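Local coordinates for protein endo-1,4-beta-xylanase I (Hypocrea jecorina, PDB 1XYN) that hydrolyses internal beta-1,4-xylosidic bonds in the main chain of xylan, a plant cell wall hemicellulose, releasing xylooligosaccharides and xylose, at residues Phe24-Asn29 with Phe34-Gly39; Ala46-Gly51 with Gln159-Glu164; Gly61-Tyr66 with Pro131-Thr136. All coordinates share one frame; numbering follows the deposited sequence.

In the fold
Interactions 1 and 2 join the two facing sheets of the family 11 jelly roll; interaction 3 joins one sheet to the loop before strand 135-137. Interaction 1 comes first along the chain; interaction 2 then opens at 46-51 and closes at 159-164, and both segments of interaction 3 fall between those ends. Strand 155-166 ties them together: it pairs with strand 34-40 of interaction 1 on one flank and with strand 60-70 of interaction 3 on the other. Strands 23-30, 48-56 and 135-137 belong to the second sheet. Centres of interactions 1 and 2 are about 12 Å apart, those of 2 and 3 about 7 Å. Together they contribute to the packing behind the sheet that carries E164, the predicted proton donor.

Interaction 1. Residues Phe24-Asn29 with Phe34-Gly39; sequences FSVNWN and FVVGVG
Strands 24-29 and 34-39 face each other almost antiparallel (167°) across the gap between two sheets and splay apart, from 6.3 Å between the CA atoms of F24 and G37 to 9.5 Å between those of W28 and F34. The narrow end works because G37 has no side chain, which makes room for the F24 ring: G37 CA sits over one face, a CH-pi contact 3.9 Å from the ring centroid. V38 closes in beside it, CG2 meeting F24 CD1. Compact valines fill the middle, where V26 and V36 lie alongside, pointing opposite ways, with V26 CG1 a tight 3.4 Å from V36 CG2; the near-eclipsed first torsion of V26 (-110°) accompanies this squeeze. The large W28 and F34 span the wider end. F34 CZ lies over a face of the W28 indole, 3.4 Å from W28 CG, and the five-membered ring and the phenyl plane meet obliquely at 51°. On the far side of 24-29, S25 and N27 point outward from the sandwich. V163 of strand 155-166, next to 34-40 in its sheet, touches F24 and W28 and adds to the interior typical of the two-sheet beta jelly roll of family 11 xylanases.

Interaction 2. Residues Ala46-Gly51 with Gln159-Glu164; sequences APINFG and QVVAVE
The carboxamide of Q159 is shared between a polar and an apolar neighbour: NE2 is hydrogen-bonded to Y76 OH, while OE1 rests against the end of I48, 3.2 Å from I48 CD1. The contact spans the beta jelly roll of the family, where strand 48-51 of one sheet faces strand 159-164 of the other across the sandwich. The two run in nearly the same direction, 20° apart, with their axes 8.9 Å from each other at closest approach, too far for backbone pairing, and side chains bridge the gap. I48 does most of this with its two branches. CG1 stands beside the backbone N and leads on, extended, to CD1, which comes up to Q159 OE1 from off the amide plane. I48 CG2, which is anti to that N, meets V161 CG2 at 3.7 Å. A beta-branched residue fits such a place because one side chain can serve two neighbours along the facing strand. Were I48 replaced by an alanine here, V161 CG2 would probably lose the I48 methyl it rests on, leaving a gap, and the Q159 carboxamide, though still tied to Y76, would be likely to gain freedom to turn. W40 and V65 pack on I48 as well, and V176 touches V161, so the I48-V161 part of the contact is largely apolar. Further along the same strand is E164, the predicted proton donor, whose OE1 is hydrogen-bonded to Y77 OH; it takes no part in the packing against 46-51. F50 points its CB at the strand, but the ring then swings away to lie near R132 and Q174. What remains for V161 at this end is F50 CB, 4.3 Å from V161 CG1.

Interaction 3. Residues Gly61-Tyr66 with Pro131-Thr136; sequences GLLSVY and PRTSGT
L63 carries its CG anti to the backbone N (chi1 179°), and a chi2 of 60° for CD1 leaves CD2 about anti to CA, extended toward R132 and T133. There L63 CD2 is 4.0 Å from T133 CA and 4.2 Å from the carbonyl O of R132, with T133 CG2 just beside. The contact is modest, burying 77 Å² in all, but a leucine suits it: a branched end, long enough to span from strand 60-70 to the loop, that needs no polar partner. F54 and V163 pack on L63 too, so its isobutyl group is wrapped on several sides.

R132 bonds back onto the chain of its own segment, which probably helps to hold the loop's shape. With CG between the backbone N and the carbonyl carbon and the rest of the side chain extended, it runs alongside 133-136, and R132 NH2 reaches T136 O at 2.7 Å. That bond is bent (137° at the hydrogen), and the donor sits above the carbonyl plane. NE forms a salt bridge with E80, which probably balances the charge and fixes the plane of the guanidinium group. G135 lies over one face of that group, its CA 3.7 Å from the plane; a side chain there would strike R132 NH1 and would collide with the carbonyl O of S134, hence the glycine. T133, partly exposed, lies close to D81, which with H83 binds the calcium ion of this crystal. L63 thus belongs to the sheet that bears Y66, a probable substrate-binding residue, and its contact is the packing of a strand of one sheet on the loop that enters the edge strand of the other, within the family 11 beta jelly roll.

Interaction 1. Residues Phe24-Asn29 with Phe34-Gly39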
ATOM      1  N   PHE A  24      -3.750 -14.850 -20.421  1.00 14.12           N
ATOM      2  CA  PHE A  24      -3.718 -13.398 -20.440  1.00 11.38           C
ATOM      3  C   PHE A  24      -2.449 -12.872 -21.077  1.00 12.09           C
ATOM      4  O   PHE A  24      -1.458 -13.595 -21.255  1.00 12.12           O
ATOM      5  CB  PHE A  24      -3.867 -12.825 -19.022  1.00 12.55           C
ATOM      6  CG  PHE A  24      -2.692 -13.099 -18.128  1.00 18.87           C
ATOM      7  CD1 PHE A  24      -2.572 -14.322 -17.468  1.00 19.54           C
ATOM      8  CD2 PHE A  24      -1.694 -12.144 -17.962  1.00 11.08           C
ATOM      9  CE1 PHE A  24      -1.476 -14.592 -16.659  1.00 16.59           C
ATOM     10  CE2 PHE A  24      -0.592 -12.404 -17.154  1.00 19.11           C
ATOM     11  CZ  PHE A  24      -0.482 -13.631 -16.502  1.00 19.31           C
ATOM     12  N   SER A  25      -2.482 -11.576 -21.361  1.00  7.96           N
ATOM     13  CA  SER A  25      -1.382 -10.878 -21.988  1.00 12.39           C
ATOM     14  C   SER A  25      -1.259  -9.533 -21.297  1.00 10.80           C
ATOM     15  O   SER A  25      -2.252  -8.982 -20.824  1.00 13.50           O
ATOM     16  CB  SER A  25      -1.704 -10.694 -23.472  1.00 11.59           C
ATOM     17  OG  SER A  25      -0.660 -10.048 -24.166  1.00 23.38           O
ATOM     18  N   VAL A  26      -0.026  -9.055 -21.153  1.00 13.87           N
ATOM     19  CA  VAL A  26       0.234  -7.759 -20.537  1.00 13.13           C
ATOM     20  C   VAL A  26       1.485  -7.117 -21.083  1.00 11.42           C
ATOM     21  O   VAL A  26       2.465  -7.793 -21.375  1.00 10.60           O
ATOM     22  CB  VAL A  26       0.391  -7.804 -18.995  1.00 15.43           C
ATOM     23  CG1 VAL A  26      -0.795  -7.146 -18.340  1.00 13.95           C
ATOM     24  CG2 VAL A  26       0.600  -9.226 -18.494  1.00 14.28           C
ATOM     25  N   ASN A  27       1.390  -5.812 -21.299  1.00 11.88           N
ATOM     26  CA  ASN A  27       2.486  -4.977 -21.769  1.00 15.52           C
ATOM     27  C   ASN A  27       2.421  -3.835 -20.783  1.00 15.43           C
ATOM     28  O   ASN A  27       1.333  -3.333 -20.495  1.00 16.37           O
ATOM     29  CB  ASN A  27       2.220  -4.446 -23.176  1.00 19.62           C
ATOM     30  CG  ASN A  27       2.562  -5.451 -24.247  1.00 29.23           C
ATOM     31  OD1 ASN A  27       3.734  -5.695 -24.522  1.00 37.59           O
ATOM     32  ND2 ASN A  27       1.542  -6.035 -24.867  1.00 33.13           N
ATOM     33  N   TRP A  28       3.558  -3.433 -20.233  1.00 18.36           N
ATOM     34  CA  TRP A  28       3.540  -2.350 -19.259  1.00 18.54           C
ATOM     35  C   TRP A  28       4.754  -1.444 -19.350  1.00 15.49           C
ATOM     36  O   TRP A  28       5.772  -1.806 -19.937  1.00 19.20           O
ATOM     37  CB  TRP A  28       3.380  -2.910 -17.825  1.00 22.90           C
ATOM     38  CG  TRP A  28       4.603  -3.649 -17.276  1.00 24.98           C
ATOM     39  CD1 TRP A  28       5.636  -3.100 -16.568  1.00 28.32           C
ATOM     40  CD2 TRP A  28       4.924  -5.048 -17.425  1.00 20.39           C
ATOM     41  NE1 TRP A  28       6.574  -4.062 -16.277  1.00 23.16           N
ATOM     42  CE2 TRP A  28       6.168  -5.261 -16.788  1.00 19.00           C
ATOM     43  CE3 TRP A  28       4.281  -6.135 -18.030  1.00 18.45           C
ATOM     44  CZ2 TRP A  28       6.786  -6.519 -16.747  1.00 15.36           C
ATOM     45  CZ3 TRP A  28       4.897  -7.385 -17.985  1.00 16.16           C
ATOM     46  CH2 TRP A  28       6.139  -7.562 -17.347  1.00 14.03           C
ATOM     47  N   ASN A  29       4.603  -0.247 -18.797  1.00 14.12           N
ATOM     48  CA  ASN A  29       5.643   0.776 -18.734  1.00 14.97           C
ATOM     49  C   ASN A  29       5.132   1.723 -17.649  1.00 13.71           C
ATOM     50  O   ASN A  29       4.560   2.781 -17.927  1.00 17.24           O
ATOM     51  CB  ASN A  29       5.791   1.504 -20.068  1.00 15.93           C
ATOM     52  CG  ASN A  29       7.020   2.395 -20.110  1.00 18.72           C
ATOM     53  OD1 ASN A  29       7.780   2.467 -19.142  1.00 13.81           O
ATOM     54  ND2 ASN A  29       7.225   3.074 -21.233  1.00 17.85           N
ATOM     55  N   PHE A  34       0.974  -3.053 -10.051  1.00 20.35           N
ATOM     56  CA  PHE A  34      -0.218  -3.609 -10.661  1.00 13.91           C
ATOM     57  C   PHE A  34      -0.119  -5.130 -10.541  1.00 17.31           C
ATOM     58  O   PHE A  34       0.982  -5.697 -10.553  1.00 15.00           O
ATOM     59  CB  PHE A  34      -0.298  -3.208 -12.139  1.00 13.58           C
ATOM     60  CG  PHE A  34       0.808  -3.773 -12.987  1.00  8.16           C
ATOM     61  CD1 PHE A  34       2.029  -3.127 -13.082  1.00  5.22           C
ATOM     62  CD2 PHE A  34       0.632  -4.965 -13.679  1.00 10.21           C
ATOM     63  CE1 PHE A  34       3.067  -3.661 -13.858  1.00  7.38           C
ATOM     64  CE2 PHE A  34       1.663  -5.507 -14.455  1.00  9.63           C
ATOM     65  CZ  PHE A  34       2.881  -4.850 -14.541  1.00  7.62           C
ATOM     66  N   VAL A  35      -1.263  -5.779 -10.367  1.00 16.26           N
ATOM     67  CA  VAL A  35      -1.319  -7.230 -10.266  1.00 13.32           C
ATOM     68  C   VAL A  35      -2.419  -7.706 -11.209  1.00 15.22           C
ATOM     69  O   VAL A  35      -3.600  -7.480 -10.943  1.00 16.66           O
ATOM     70  CB  VAL A  35      -1.687  -7.697  -8.832  1.00 16.29           C
ATOM     71  CG1 VAL A  35      -1.566  -9.219  -8.729  1.00 11.33           C
ATOM     72  CG2 VAL A  35      -0.820  -7.008  -7.795  1.00 10.35           C
ATOM     73  N   VAL A  36      -2.039  -8.335 -12.322  1.00 11.30           N
ATOM     74  CA  VAL A  36      -3.029  -8.836 -13.273  1.00  9.06           C
ATOM     75  C   VAL A  36      -2.790 -10.308 -13.561  1.00 13.86           C
ATOM     76  O   VAL A  36      -1.655 -10.780 -13.540  1.00 16.66           O
ATOM     77  CB  VAL A  36      -2.974  -8.102 -14.629  1.00  9.23           C
ATOM     78  CG1 VAL A  36      -3.316  -6.634 -14.469  1.00  6.90           C
ATOM     79  CG2 VAL A  36      -1.610  -8.295 -15.276  1.00  7.58           C
ATOM     80  N   GLY A  37      -3.859 -11.021 -13.887  1.00  9.97           N
ATOM     81  CA  GLY A  37      -3.737 -12.430 -14.199  1.00  6.77           C
ATOM     82  C   GLY A  37      -5.100 -13.072 -14.155  1.00  7.01           C
ATOM     83  O   GLY A  37      -6.091 -12.403 -13.858  1.00  7.28           O
ATOM     84  N   VAL A  38      -5.155 -14.366 -14.440  1.00  8.04           N
ATOM     85  CA  VAL A  38      -6.422 -15.094 -14.439  1.00 12.42           C
ATOM     86  C   VAL A  38      -6.342 -16.378 -13.623  1.00  8.39           C
ATOM     87  O   VAL A  38      -5.270 -16.946 -13.439  1.00 14.02           O
ATOM     88  CB  VAL A  38      -6.896 -15.415 -15.885  1.00 11.83           C
ATOM     89  CG1 VAL A  38      -7.037 -14.126 -16.687  1.00  6.53           C
ATOM     90  CG2 VAL A  38      -5.942 -16.381 -16.571  1.00  9.11           C
ATOM     91  N   GLY A  39      -7.483 -16.843 -13.144  1.00 11.82           N
ATOM     92  CA  GLY A  39      -7.495 -18.052 -12.352  1.00 15.25           C
ATOM     93  C   GLY A  39      -8.862 -18.475 -11.853  1.00 19.42           C
ATOM     94  O   GLY A  39      -9.817 -18.540 -12.630  1.00 20.68           O
TER

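Interaction 2. Residues Ala46-Gly51 with Gln159-Glu164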
ATOM      1  N   ALA A  46      -5.297 -28.367  -6.772  1.00 18.97           N
ATOM      2  CA  ALA A  46      -4.977 -28.779  -8.131  1.00 16.00           C
ATOM      3  C   ALA A  46      -3.716 -28.133  -8.674  1.00 12.68           C
ATOM      4  O   ALA A  46      -3.539 -26.926  -8.566  1.00 15.55           O
ATOM      5  CB  ALA A  46      -6.150 -28.491  -9.048  1.00 15.17           C
ATOM      6  N   PRO A  47      -2.789 -28.949  -9.195  1.00 14.77           N
ATOM      7  CA  PRO A  47      -1.530 -28.459  -9.764  1.00 12.55           C
ATOM      8  C   PRO A  47      -1.819 -27.488 -10.908  1.00 20.05           C
ATOM      9  O   PRO A  47      -2.498 -27.834 -11.882  1.00 23.28           O
ATOM     10  CB  PRO A  47      -0.871 -29.740 -10.268  1.00 13.30           C
ATOM     11  CG  PRO A  47      -1.311 -30.743  -9.244  1.00 11.29           C
ATOM     12  CD  PRO A  47      -2.779 -30.419  -9.086  1.00  9.74           C
ATOM     13  N   ILE A  48      -1.303 -26.269 -10.777  1.00 21.50           N
ATOM     14  CA  ILE A  48      -1.505 -25.224 -11.766  1.00 14.92           C
ATOM     15  C   ILE A  48      -0.445 -25.166 -12.867  1.00 15.46           C
ATOM     16  O   ILE A  48       0.753 -25.077 -12.594  1.00 14.38           O
ATOM     17  CB  ILE A  48      -1.604 -23.852 -11.081  1.00 11.36           C
ATOM     18  CG1 ILE A  48      -2.757 -23.849 -10.080  1.00 12.74           C
ATOM     19  CG2 ILE A  48      -1.814 -22.761 -12.116  1.00 10.44           C
ATOM     20  CD1 ILE A  48      -2.847 -22.560  -9.272  1.00 17.38           C
ATOM     21  N   ASN A  49      -0.913 -25.198 -14.112  1.00 19.59           N
ATOM     22  CA  ASN A  49      -0.056 -25.136 -15.291  1.00 17.59           C
ATOM     23  C   ASN A  49      -0.004 -23.711 -15.825  1.00 17.10           C
ATOM     24  O   ASN A  49      -1.025 -23.016 -15.870  1.00 12.25           O
ATOM     25  CB  ASN A  49      -0.602 -26.047 -16.389  1.00 22.85           C
ATOM     26  CG  ASN A  49      -0.870 -27.457 -15.899  1.00 29.89           C
ATOM     27  OD1 ASN A  49      -0.033 -28.349 -16.060  1.00 35.54           O
ATOM     28  ND2 ASN A  49      -2.045 -27.670 -15.302  1.00 31.38           N
ATOM     29  N   PHE A  50       1.194 -23.276 -16.205  1.00 16.08           N
ATOM     30  CA  PHE A  50       1.412 -21.942 -16.757  1.00 12.50           C
ATOM     31  C   PHE A  50       2.473 -22.073 -17.846  1.00 16.61           C
ATOM     32  O   PHE A  50       3.238 -23.033 -17.867  1.00 18.60           O
ATOM     33  CB  PHE A  50       1.873 -20.961 -15.669  1.00 11.83           C
ATOM     34  CG  PHE A  50       3.242 -21.263 -15.111  1.00 14.57           C
ATOM     35  CD1 PHE A  50       3.421 -22.282 -14.172  1.00 14.68           C
ATOM     36  CD2 PHE A  50       4.356 -20.543 -15.543  1.00 16.31           C
ATOM     37  CE1 PHE A  50       4.686 -22.582 -13.677  1.00 13.02           C
ATOM     38  CE2 PHE A  50       5.627 -20.833 -15.055  1.00 16.53           C
ATOM     39  CZ  PHE A  50       5.792 -21.858 -14.120  1.00 16.12           C
ATOM     40  N   GLY A  51       2.507 -21.128 -18.771  1.00 16.30           N
ATOM     41  CA  GLY A  51       3.491 -21.204 -19.831  1.00 14.97           C
ATOM     42  C   GLY A  51       3.413 -20.001 -20.738  1.00 19.37           C
ATOM     43  O   GLY A  51       2.375 -19.355 -20.840  1.00 26.26           O
ATOM     44  N   GLN A 159      -7.393 -17.544  -6.406  1.00 10.54           N
ATOM     45  CA  GLN A 159      -6.063 -18.052  -6.712  1.00 13.32           C
ATOM     46  C   GLN A 159      -5.825 -17.882  -8.201  1.00 12.94           C
ATOM     47  O   GLN A 159      -6.483 -18.517  -9.017  1.00 16.50           O
ATOM     48  CB  GLN A 159      -6.003 -19.529  -6.316  1.00 13.24           C
ATOM     49  CG  GLN A 159      -4.702 -20.248  -6.577  1.00 22.39           C
ATOM     50  CD  GLN A 159      -4.795 -21.722  -6.191  1.00 27.63           C
ATOM     51  OE1 GLN A 159      -5.125 -22.574  -7.017  1.00 28.16           O
ATOM     52  NE2 GLN A 159      -4.533 -22.017  -4.925  1.00 26.89           N
ATOM     53  N   VAL A 160      -4.877 -17.019  -8.552  1.00 16.05           N
ATOM     54  CA  VAL A 160      -4.577 -16.749  -9.951  1.00 11.57           C
ATOM     55  C   VAL A 160      -3.097 -16.886 -10.254  1.00  9.21           C
ATOM     56  O   VAL A 160      -2.297 -17.119  -9.366  1.00 11.90           O
ATOM     57  CB  VAL A 160      -4.995 -15.289 -10.345  1.00  8.97           C
ATOM     58  CG1 VAL A 160      -6.516 -15.108 -10.270  1.00  7.36           C
ATOM     59  CG2 VAL A 160      -4.300 -14.277  -9.444  1.00 12.91           C
ATOM     60  N   VAL A 161      -2.774 -16.834 -11.541  1.00 10.95           N
ATOM     61  CA  VAL A 161      -1.405 -16.848 -12.023  1.00  9.07           C
ATOM     62  C   VAL A 161      -1.300 -15.376 -12.405  1.00 12.17           C
ATOM     63  O   VAL A 161      -2.025 -14.912 -13.280  1.00  7.57           O
ATOM     64  CB  VAL A 161      -1.253 -17.710 -13.277  1.00  7.81           C
ATOM     65  CG1 VAL A 161       0.112 -17.482 -13.914  1.00 12.11           C
ATOM     66  CG2 VAL A 161      -1.430 -19.168 -12.923  1.00 15.98           C
ATOM     67  N   ALA A 162      -0.455 -14.627 -11.708  1.00 12.81           N
ATOM     68  CA  ALA A 162      -0.338 -13.200 -11.971  1.00 11.82           C
ATOM     69  C   ALA A 162       1.056 -12.658 -12.254  1.00 14.52           C
ATOM     70  O   ALA A 162       2.076 -13.275 -11.934  1.00 12.88           O
ATOM     71  CB  ALA A 162      -0.979 -12.422 -10.815  1.00  9.78           C
ATOM     72  N   VAL A 163       1.076 -11.506 -12.913  1.00 12.91           N
ATOM     73  CA  VAL A 163       2.305 -10.801 -13.234  1.00 12.25           C
ATOM     74  C   VAL A 163       2.160  -9.518 -12.439  1.00 12.10           C
ATOM     75  O   VAL A 163       1.081  -8.924 -12.409  1.00 12.70           O
ATOM     76  CB  VAL A 163       2.406 -10.466 -14.741  1.00 14.08           C
ATOM     77  CG1 VAL A 163       3.545  -9.495 -14.991  1.00 18.46           C
ATOM     78  CG2 VAL A 163       2.640 -11.733 -15.550  1.00 16.66           C
ATOM     79  N   GLU A 164       3.216  -9.131 -11.739  1.00 10.65           N
ATOM     80  CA  GLU A 164       3.183  -7.919 -10.927  1.00 11.62           C
ATOM     81  C   GLU A 164       4.452  -7.137 -11.187  1.00 13.26           C
ATOM     82  O   GLU A 164       5.516  -7.719 -11.382  1.00 12.01           O
ATOM     83  CB  GLU A 164       3.053  -8.276  -9.439  1.00 12.98           C
ATOM     84  CG  GLU A 164       3.184  -7.092  -8.478  1.00  4.97           C
ATOM     85  CD  GLU A 164       2.780  -7.424  -7.038  1.00 14.76           C
ATOM     86  OE1 GLU A 164       2.568  -8.618  -6.728  1.00 15.48           O
ATOM     87  OE2 GLU A 164       2.670  -6.487  -6.210  1.00 17.20           O
TER

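Interaction 3. Residues Gly61-Tyr66 with Pro131-Thr136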
ATOM      1  N   GLY A  61       9.752  -7.164 -11.692  1.00 19.48           N
ATOM      2  CA  GLY A  61       8.786  -7.995 -12.390  1.00 17.51           C
ATOM      3  C   GLY A  61       8.718  -9.377 -11.763  1.00 17.22           C
ATOM      4  O   GLY A  61       9.754 -10.009 -11.547  1.00 15.50           O
ATOM      5  N   LEU A  62       7.504  -9.855 -11.481  1.00 17.08           N
ATOM      6  CA  LEU A  62       7.306 -11.166 -10.860  1.00 15.66           C
ATOM      7  C   LEU A  62       6.250 -12.013 -11.570  1.00 17.27           C
ATOM      8  O   LEU A  62       5.175 -11.514 -11.903  1.00 16.33           O
ATOM      9  CB  LEU A  62       6.847 -10.997  -9.402  1.00 19.88           C
ATOM     10  CG  LEU A  62       7.279  -9.793  -8.554  1.00 16.25           C
ATOM     11  CD1 LEU A  62       6.554  -9.816  -7.210  1.00 13.76           C
ATOM     12  CD2 LEU A  62       8.780  -9.796  -8.350  1.00 16.60           C
ATOM     13  N   LEU A  63       6.570 -13.280 -11.830  1.00 15.03           N
ATOM     14  CA  LEU A  63       5.614 -14.211 -12.434  1.00 12.58           C
ATOM     15  C   LEU A  63       5.344 -15.251 -11.342  1.00 14.32           C
ATOM     16  O   LEU A  63       6.249 -15.987 -10.940  1.00 13.64           O
ATOM     17  CB  LEU A  63       6.196 -14.877 -13.684  1.00 13.01           C
ATOM     18  CG  LEU A  63       5.287 -15.899 -14.389  1.00 14.13           C
ATOM     19  CD1 LEU A  63       3.975 -15.243 -14.840  1.00 14.46           C
ATOM     20  CD2 LEU A  63       6.021 -16.524 -15.570  1.00  8.74           C
ATOM     21  N   SER A  64       4.111 -15.320 -10.854  1.00 12.04           N
ATOM     22  CA  SER A  64       3.820 -16.254  -9.783  1.00 16.24           C
ATOM     23  C   SER A  64       2.371 -16.636  -9.580  1.00 17.15           C
ATOM     24  O   SER A  64       1.460 -15.951 -10.041  1.00 18.39           O
ATOM     25  CB  SER A  64       4.308 -15.654  -8.461  1.00 23.60           C
ATOM     26  OG  SER A  64       3.580 -14.482  -8.116  1.00 13.36           O
ATOM     27  N   VAL A  65       2.169 -17.763  -8.903  1.00 14.64           N
ATOM     28  CA  VAL A  65       0.828 -18.183  -8.548  1.00 11.26           C
ATOM     29  C   VAL A  65       0.615 -17.253  -7.360  1.00 10.11           C
ATOM     30  O   VAL A  65       1.493 -17.131  -6.501  1.00 15.84           O
ATOM     31  CB  VAL A  65       0.765 -19.671  -8.107  1.00 10.25           C
ATOM     32  CG1 VAL A  65      -0.615 -19.994  -7.532  1.00 10.26           C
ATOM     33  CG2 VAL A  65       1.076 -20.604  -9.304  1.00  4.86           C
ATOM     34  N   TYR A  66      -0.484 -16.507  -7.382  1.00 11.05           N
ATOM     35  CA  TYR A  66      -0.810 -15.538  -6.341  1.00  9.25           C
ATOM     36  C   TYR A  66      -2.209 -15.804  -5.796  1.00 11.78           C
ATOM     37  O   TYR A  66      -3.102 -16.218  -6.537  1.00 13.40           O
ATOM     38  CB  TYR A  66      -0.722 -14.119  -6.944  1.00  6.44           C
ATOM     39  CG  TYR A  66      -1.257 -13.001  -6.075  1.00 10.62           C
ATOM     40  CD1 TYR A  66      -0.504 -12.479  -5.028  1.00  9.68           C
ATOM     41  CD2 TYR A  66      -2.514 -12.441  -6.320  1.00  2.12           C
ATOM     42  CE1 TYR A  66      -0.989 -11.428  -4.251  1.00  8.81           C
ATOM     43  CE2 TYR A  66      -2.999 -11.408  -5.556  1.00 10.58           C
ATOM     44  CZ  TYR A  66      -2.232 -10.899  -4.521  1.00 12.50           C
ATOM     45  OH  TYR A  66      -2.712  -9.851  -3.769  1.00 16.10           O
ATOM     46  N   PRO A 131      14.507 -19.748 -11.674  1.00 21.15           N
ATOM     47  CA  PRO A 131      13.420 -19.092 -12.405  1.00 16.24           C
ATOM     48  C   PRO A 131      13.061 -19.736 -13.739  1.00 17.69           C
ATOM     49  O   PRO A 131      13.945 -20.165 -14.492  1.00 17.39           O
ATOM     50  CB  PRO A 131      13.956 -17.674 -12.614  1.00 15.72           C
ATOM     51  CG  PRO A 131      14.868 -17.474 -11.464  1.00 18.81           C
ATOM     52  CD  PRO A 131      15.596 -18.788 -11.423  1.00 22.04           C
ATOM     53  N   ARG A 132      11.758 -19.796 -14.009  1.00 16.39           N
ATOM     54  CA  ARG A 132      11.219 -20.354 -15.248  1.00 15.70           C
ATOM     55  C   ARG A 132       9.959 -19.590 -15.642  1.00 13.50           C
ATOM     56  O   ARG A 132       9.382 -18.857 -14.837  1.00 12.89           O
ATOM     57  CB  ARG A 132      10.903 -21.861 -15.113  1.00 11.70           C
ATOM     58  CG  ARG A 132       9.928 -22.199 -13.996  1.00  8.24           C
ATOM     59  CD  ARG A 132       9.530 -23.680 -13.955  1.00  8.81           C
ATOM     60  NE  ARG A 132       8.554 -23.892 -12.889  1.00 10.03           N
ATOM     61  CZ  ARG A 132       7.969 -25.049 -12.589  1.00  6.74           C
ATOM     62  NH1 ARG A 132       8.243 -26.144 -13.280  1.00  4.60           N
ATOM     63  NH2 ARG A 132       7.121 -25.111 -11.573  1.00  2.00           N
ATOM     64  N   THR A 133       9.554 -19.758 -16.896  1.00 14.07           N
ATOM     65  CA  THR A 133       8.370 -19.105 -17.426  1.00 16.76           C
ATOM     66  C   THR A 133       7.353 -20.124 -17.939  1.00 17.78           C
ATOM     67  O   THR A 133       6.317 -19.748 -18.486  1.00 15.24           O
ATOM     68  CB  THR A 133       8.740 -18.144 -18.572  1.00 20.17           C
ATOM     69  OG1 THR A 133       9.606 -18.812 -19.501  1.00 19.45           O
ATOM     70  CG2 THR A 133       9.435 -16.913 -18.027  1.00 17.88           C
ATOM     71  N   SER A 134       7.642 -21.409 -17.730  1.00 21.23           N
ATOM     72  CA  SER A 134       6.771 -22.507 -18.176  1.00 22.35           C
ATOM     73  C   SER A 134       6.848 -23.659 -17.174  1.00 21.30           C
ATOM     74  O   SER A 134       7.943 -24.034 -16.747  1.00 23.79           O
ATOM     75  CB  SER A 134       7.242 -23.035 -19.540  1.00 18.13           C
ATOM     76  OG  SER A 134       7.516 -21.983 -20.452  1.00 23.08           O
ATOM     77  N   GLY A 135       5.703 -24.224 -16.802  1.00 13.94           N
ATOM     78  CA  GLY A 135       5.726 -25.341 -15.874  1.00 13.31           C
ATOM     79  C   GLY A 135       4.436 -25.643 -15.142  1.00 13.05           C
ATOM     80  O   GLY A 135       3.362 -25.163 -15.509  1.00 14.80           O
ATOM     81  N   THR A 136       4.546 -26.498 -14.132  1.00 13.85           N
ATOM     82  CA  THR A 136       3.420 -26.892 -13.295  1.00 12.05           C
ATOM     83  C   THR A 136       3.840 -26.576 -11.879  1.00 10.67           C
ATOM     84  O   THR A 136       5.006 -26.746 -11.524  1.00 17.43           O
ATOM     85  CB  THR A 136       3.148 -28.403 -13.365  1.00 14.11           C
ATOM     86  OG1 THR A 136       2.863 -28.777 -14.713  1.00 19.93           O
ATOM     87  CG2 THR A 136       1.971 -28.784 -12.467  1.00 13.60           C
TER